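Local coordinates for pyridoxamine 5'-phosphate oxidase family protein (Corynebacterium diphtheriae NCTC 13129, PDB 3CP3), which is of unknown function but belongs to the pyridoxamine 5'-phosphate oxidase family, whose FMN-binding relatives make it a probable flavin-binding protein, at residues A[22-27]-A[77-82]; A[89-94]-A[135-140]. All blocks are in the same frame, centred on the assembly; numbering follows the deposited sequence.

Interaction 1 sets the end of helix 17-25 and the turn after it against strand 76-83; interaction 2 pairs strand 89-100, the next strand of the same antiparallel sheet, with the end of strand 125-139. Their centres lie about 9 Å apart. The two join through the sheet, where F79 O lies 2.6 Å from L94 N, and V81 O 2.8 Å from V92 N, both probable hydrogen bonds. L24 also touches V92 and L94, and R23 makes a cation-pi contact with W90. Both interactions reach the second subunit, and an acetic acid molecule, probably from the crystallisation liquor, lies about 3 Å from the E27 side chain.

Interaction 1. Residues A[22-27]-A[77-82]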
loop_
_atom_site.group_PDB
_atom_site.type_symbol
_atom_site.label_atom_id
_atom_site.label_comp_id
_atom_site.label_asym_id
_atom_site.label_seq_id
_atom_site.Cartn_x
_atom_site.Cartn_y
_atom_site.Cartn_z
ATOM N N SER A 22 9.081 -12.392 10.039
ATOM C CA SER A 22 9.459 -13.475 9.117
ATOM C C SER A 22 8.697 -13.339 7.786
ATOM O O SER A 22 9.257 -13.468 6.659
ATOM C CB SER A 22 9.138 -14.819 9.742
ATOM O OG SER A 22 9.845 -14.981 10.963
ATOM N N ARG A 23 7.403 -13.084 7.869
ATOM C CA ARG A 23 6.614 -13.055 6.632
ATOM C C ARG A 23 7.017 -11.841 5.787
ATOM O O ARG A 23 7.143 -11.909 4.545
ATOM C CB ARG A 23 5.130 -12.960 6.940
ATOM C CG ARG A 23 4.505 -14.270 7.531
ATOM C CD ARG A 23 3.052 -14.073 7.705
ATOM N NE ARG A 23 2.478 -14.966 8.725
ATOM C CZ ARG A 23 1.245 -15.442 8.680
ATOM N NH1 ARG A 23 0.478 -15.218 7.620
ATOM N NH2 ARG A 23 0.783 -16.177 9.704
ATOM N N LEU A 24 7.242 -10.730 6.441
ATOM C CA LEU A 24 7.711 -9.541 5.683
ATOM C C LEU A 24 9.048 -9.836 4.960
ATOM O O LEU A 24 9.219 -9.479 3.771
ATOM C CB LEU A 24 7.834 -8.356 6.662
ATOM C CG LEU A 24 8.329 -7.012 6.087
ATOM C CD1 LEU A 24 7.438 -5.842 6.538
ATOM C CD2 LEU A 24 9.717 -6.814 6.573
ATOM N N SER A 25 9.952 -10.495 5.692
ATOM C CA SER A 25 11.259 -10.979 5.234
ATOM C C SER A 25 11.229 -11.933 4.029
ATOM O O SER A 25 12.237 -12.064 3.318
ATOM C CB SER A 25 11.947 -11.729 6.380
ATOM O OG SER A 25 11.603 -13.107 6.339
ATOM N N SER A 26 10.087 -12.603 3.808
ATOM C CA SER A 26 9.951 -13.541 2.726
ATOM C C SER A 26 9.600 -12.838 1.409
ATOM O O SER A 26 9.556 -13.475 0.397
ATOM C CB SER A 26 8.870 -14.574 3.010
ATOM O OG SER A 26 7.588 -13.963 2.981
ATOM N N GLU A 27 9.291 -11.552 1.428
ATOM C CA GLU A 27 8.958 -10.863 0.193
ATOM C C GLU A 27 10.151 -9.939 -0.103
ATOM O O GLU A 27 10.927 -9.613 0.784
ATOM C CB GLU A 27 7.728 -9.986 0.435
ATOM C CG GLU A 27 6.450 -10.803 0.727
ATOM C CD GLU A 27 5.879 -11.373 -0.539
ATOM O OE1 GLU A 27 6.008 -10.691 -1.597
ATOM O OE2 GLU A 27 5.324 -12.478 -0.506
ATOM N N VAL A 77 6.737 7.388 8.142
ATOM C CA VAL A 77 6.269 6.587 7.003
ATOM C C VAL A 77 5.573 5.332 7.505
ATOM O O VAL A 77 5.696 4.953 8.696
ATOM C CB VAL A 77 7.441 6.128 6.033
ATOM C CG1 VAL A 77 8.095 7.328 5.325
ATOM C CG2 VAL A 77 8.537 5.273 6.749
ATOM N N LEU A 78 4.863 4.656 6.602
ATOM C CA LEU A 78 4.518 3.281 6.839
ATOM C C LEU A 78 5.176 2.474 5.772
ATOM O O LEU A 78 5.420 2.986 4.674
ATOM C CB LEU A 78 2.997 3.046 6.624
ATOM C CG LEU A 78 1.983 3.856 7.349
ATOM C CD1 LEU A 78 0.586 3.372 6.861
ATOM C CD2 LEU A 78 2.169 3.709 8.891
ATOM N N PHE A 79 5.425 1.216 6.064
ATOM C CA PHE A 79 5.930 0.269 5.082
ATOM C C PHE A 79 5.099 -0.991 5.173
ATOM O O PHE A 79 4.905 -1.563 6.286
ATOM C CB PHE A 79 7.438 -0.011 5.302
ATOM C CG PHE A 79 8.083 -0.758 4.152
ATOM C CD1 PHE A 79 8.437 -0.089 2.994
ATOM C CD2 PHE A 79 8.284 -2.132 4.203
ATOM C CE1 PHE A 79 9.007 -0.787 1.918
ATOM C CE2 PHE A 79 8.835 -2.818 3.130
ATOM C CZ PHE A 79 9.185 -2.138 1.997
ATOM N N GLU A 80 4.603 -1.454 4.029
ATOM C CA GLU A 80 3.656 -2.516 3.999
ATOM C C GLU A 80 4.039 -3.604 3.002
ATOM O O GLU A 80 4.493 -3.338 1.876
ATOM C CB GLU A 80 2.206 -1.986 3.699
ATOM C CG GLU A 80 1.088 -3.035 3.904
ATOM C CD GLU A 80 0.665 -3.731 2.619
ATOM O OE1 GLU A 80 1.300 -3.461 1.535
ATOM O OE2 GLU A 80 -0.391 -4.410 2.660
ATOM N N VAL A 81 3.823 -4.835 3.443
ATOM C CA VAL A 81 3.921 -6.026 2.599
ATOM C C VAL A 81 2.608 -6.799 2.780
ATOM O O VAL A 81 2.004 -6.794 3.876
ATOM C CB VAL A 81 5.189 -6.830 3.020
ATOM C CG1 VAL A 81 5.259 -8.137 2.304
ATOM C CG2 VAL A 81 6.467 -6.022 2.804
ATOM N N ASP A 82 2.078 -7.430 1.718
ATOM C CA ASP A 82 0.927 -8.314 1.849
ATOM C C ASP A 82 0.960 -9.515 0.893
ATOM O O ASP A 82 1.918 -9.626 0.101
ATOM C CB ASP A 82 -0.503 -7.639 1.862
ATOM C CG ASP A 82 -0.884 -6.857 0.532
ATOM O OD1 ASP A 82 -1.466 -7.429 -0.445
ATOM O OD2 ASP A 82 -0.763 -5.639 0.558
#
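The F79 ring meets L24 at its edge, near the ring plane, where the methyl CD1 of L24 stands 4.5 Å from F79 CD2; F47 of strand 39-50 forms an edge-to-face ring pair with it. The same leucine lies closer to V81. Its CG, anti to the backbone N (chi1 179°), lies 3.9 Å from V81 CG2, as does the methyl CD1 attached to it, and the two side chains cross at about a right angle. A branched leucine suits this spot because one methyl, CD1, can touch both F79 and V81, while F47, L49, V92 and L94 pack around it.

V81 is held between two neighbours, one for each methyl. CG2 takes L24, and CG1 takes the aliphatic part of E27, with an unusually short 3.3 Å between E27 CG and V81 CG1. A beta-branched valine fits a strand and offers CG2 to the helix and CG1 to the turn that follows it. E27 bends at chi2 (-78°), placing CD beyond the apolar patch, and its OE2 forms a salt bridge with R83. The turn before it is closed by S26, whose backbone N and OG both bond to R23 O, the hydroxyl at 2.6 Å.

E80 and D82 extend from the other face of the strand. E80 pairs with R31 of its own chain, and D82 with R31 of the second subunit. No hydrogen bond joins 22-27 to 77-82, so the helix is seated on the sheet by apolar packing, with the carbon chain of E27 extending that packing and its carboxylate directed to an arginine at the margin.

Interaction 2. Residues A[89-94]-A[135-140]; sequences GWSVVL and SGRAFV
F139 and S91 come together through their first torsions: F139 CG lies anti to the carbonyl carbon (chi1 -46°), and S91 OG sits between the backbone N and the carbonyl carbon (chi1 58°). The hydroxyl thereby meets the ring at its edge and in its plane, with OG 3.4 Å from F139 CE2. At G89, which has no side chain, the backbone carbonyl also reaches this rim, its O lying 3.6 Å from F139 CD2. A small serine, with a glycine two residues away, lets the ring bring its edge up to the neighbouring strand.

R137 stands beside them on the same face. Its chain bends at chi3, and the guanidinium lies obliquely to V93, whose CG2 is 4.1 Å from NH2. Water 1 accepts from R137 NE at 2.9 Å and donates to S135 O and, weakly, to S91 O. The stronger partner of this arginine is D41 of the second subunit, while P44 of that subunit packs on S91 and F139, and I42 of that subunit on V93 and R137, so this face belongs to the dimer interface. The opposite face carries W90, V92 and A138. There G136 lets V92 lie close, with V92 CG2 4.2 Å from G136 CA, and V92 in turn touches S20 and L24 of helix 17-25.

The backbones are joined by six hydrogen bonds, from G89 N to F139 O at 3.0 Å through to S135 N to V93 O at 2.8 Å. CA-H...O contacts such as W90 CA to R137 O, 3.1 Å, fill the non-hydrogen-bonded pairs. With strand directions 165° apart, this is regular antiparallel pairing within a curled sheet, consistent with the split-barrel fold of the FMN-binding pyridoxamine 5'-phosphate oxidase family.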
loop_
_atom_site.group_PDB
_atom_site.type_symbol
_atom_site.label_atom_id
_atom_site.label_comp_id
_atom_site.label_asym_id
_atom_site.label_seq_id
_atom_site.Cartn_x
_atom_site.Cartn_y
_atom_site.Cartn_z
ATOM N N GLY A 89 -5.912 -13.970 3.383
ATOM C CA GLY A 89 -4.568 -13.393 3.166
ATOM C C GLY A 89 -3.900 -12.847 4.439
ATOM O O GLY A 89 -4.391 -13.065 5.540
ATOM N N TRP A 90 -2.799 -12.133 4.278
ATOM C CA TRP A 90 -2.089 -11.470 5.402
ATOM C C TRP A 90 -1.449 -10.186 4.934
ATOM O O TRP A 90 -1.189 -10.001 3.714
ATOM C CB TRP A 90 -0.992 -12.377 6.021
ATOM C CG TRP A 90 0.124 -12.775 5.097
ATOM C CD1 TRP A 90 0.176 -13.909 4.311
ATOM C CD2 TRP A 90 1.354 -12.072 4.842
ATOM N NE1 TRP A 90 1.339 -13.943 3.620
ATOM C CE2 TRP A 90 2.085 -12.834 3.910
ATOM C CE3 TRP A 90 1.904 -10.890 5.315
ATOM C CZ2 TRP A 90 3.331 -12.431 3.417
ATOM C CZ3 TRP A 90 3.144 -10.477 4.844
ATOM C CH2 TRP A 90 3.860 -11.263 3.906
ATOM N N SER A 91 -1.206 -9.280 5.884
ATOM C CA SER A 91 -0.426 -8.078 5.619
ATOM C C SER A 91 0.383 -7.755 6.839
ATOM O O SER A 91 -0.036 -8.078 7.945
ATOM C CB SER A 91 -1.336 -6.858 5.362
ATOM O OG SER A 91 -2.176 -6.651 6.491
ATOM N N VAL A 92 1.509 -7.087 6.645
ATOM C CA VAL A 92 2.335 -6.630 7.742
ATOM C C VAL A 92 2.559 -5.132 7.441
ATOM O O VAL A 92 2.906 -4.796 6.287
ATOM C CB VAL A 92 3.670 -7.374 7.789
ATOM C CG1 VAL A 92 4.664 -6.708 8.865
ATOM C CG2 VAL A 92 3.396 -8.895 8.162
ATOM N N VAL A 93 2.312 -4.295 8.446
ATOM C CA VAL A 93 2.528 -2.830 8.356
ATOM C C VAL A 93 3.585 -2.454 9.383
ATOM O O VAL A 93 3.435 -2.710 10.630
ATOM C CB VAL A 93 1.225 -2.080 8.622
ATOM C CG1 VAL A 93 1.430 -0.469 8.682
ATOM C CG2 VAL A 93 0.199 -2.450 7.620
ATOM N N LEU A 94 4.633 -1.809 8.902
ATOM C CA LEU A 94 5.589 -1.213 9.804
ATOM C C LEU A 94 5.331 0.294 9.917
ATOM O O LEU A 94 5.075 0.968 8.890
ATOM C CB LEU A 94 7.015 -1.504 9.309
ATOM C CG LEU A 94 7.366 -2.916 8.913
ATOM C CD1 LEU A 94 8.838 -2.890 8.499
ATOM C CD2 LEU A 94 7.135 -3.877 10.139
ATOM N N SER A 135 2.879 -4.387 12.769
ATOM C CA SER A 135 1.530 -4.948 12.919
ATOM C C SER A 135 1.231 -5.966 11.860
ATOM O O SER A 135 1.143 -5.622 10.697
ATOM C CB SER A 135 0.453 -3.856 12.869
ATOM O OG SER A 135 0.775 -2.849 13.811
ATOM N N GLY A 136 0.977 -7.207 12.256
ATOM C CA GLY A 136 0.679 -8.204 11.227
ATOM C C GLY A 136 -0.739 -8.640 11.405
ATOM O O GLY A 136 -1.205 -8.775 12.524
ATOM N N ARG A 137 -1.417 -8.927 10.310
ATOM C CA ARG A 137 -2.801 -9.389 10.402
ATOM C C ARG A 137 -2.994 -10.478 9.381
ATOM O O ARG A 137 -2.418 -10.403 8.303
ATOM C CB ARG A 137 -3.728 -8.211 10.050
ATOM C CG ARG A 137 -3.636 -7.075 11.033
ATOM C CD ARG A 137 -4.580 -5.943 10.675
ATOM N NE ARG A 137 -3.941 -4.963 9.813
ATOM C CZ ARG A 137 -4.281 -3.667 9.792
ATOM N NH1 ARG A 137 -5.244 -3.218 10.587
ATOM N NH2 ARG A 137 -3.647 -2.822 8.982
ATOM N N ALA A 138 -3.808 -11.462 9.713
ATOM C CA ALA A 138 -4.284 -12.387 8.742
ATOM C C ALA A 138 -5.801 -12.224 8.731
ATOM O O ALA A 138 -6.451 -12.106 9.771
ATOM C CB ALA A 138 -3.923 -13.843 9.123
ATOM N N PHE A 139 -6.337 -12.295 7.534
ATOM C CA PHE A 139 -7.753 -12.150 7.262
ATOM C C PHE A 139 -8.307 -13.449 6.676
ATOM O O PHE A 139 -7.795 -13.901 5.671
ATOM C CB PHE A 139 -7.897 -11.041 6.206
ATOM C CG PHE A 139 -7.072 -9.800 6.480
ATOM C CD1 PHE A 139 -7.672 -8.657 7.044
ATOM C CD2 PHE A 139 -5.716 -9.734 6.110
ATOM C CE1 PHE A 139 -6.914 -7.487 7.271
ATOM C CE2 PHE A 139 -4.942 -8.590 6.344
ATOM C CZ PHE A 139 -5.561 -7.437 6.930
ATOM N N VAL A 140 -9.343 -14.036 7.284
ATOM C CA VAL A 140 -10.016 -15.214 6.740
ATOM C C VAL A 140 -11.530 -14.996 6.609
ATOM O O VAL A 140 -12.059 -14.944 5.498
ATOM C CB VAL A 140 -9.761 -16.475 7.601
ATOM C CG1 VAL A 140 -10.688 -17.632 7.188
ATOM C CG2 VAL A 140 -8.289 -16.883 7.518
HETATM O O HOH W 1 -1.229 -5.546 9.007
HETATM O O HOH W 2 -2.945 -4.246 7.122
HETATM O O HOH W 3 2.623 -0.893 12.488
#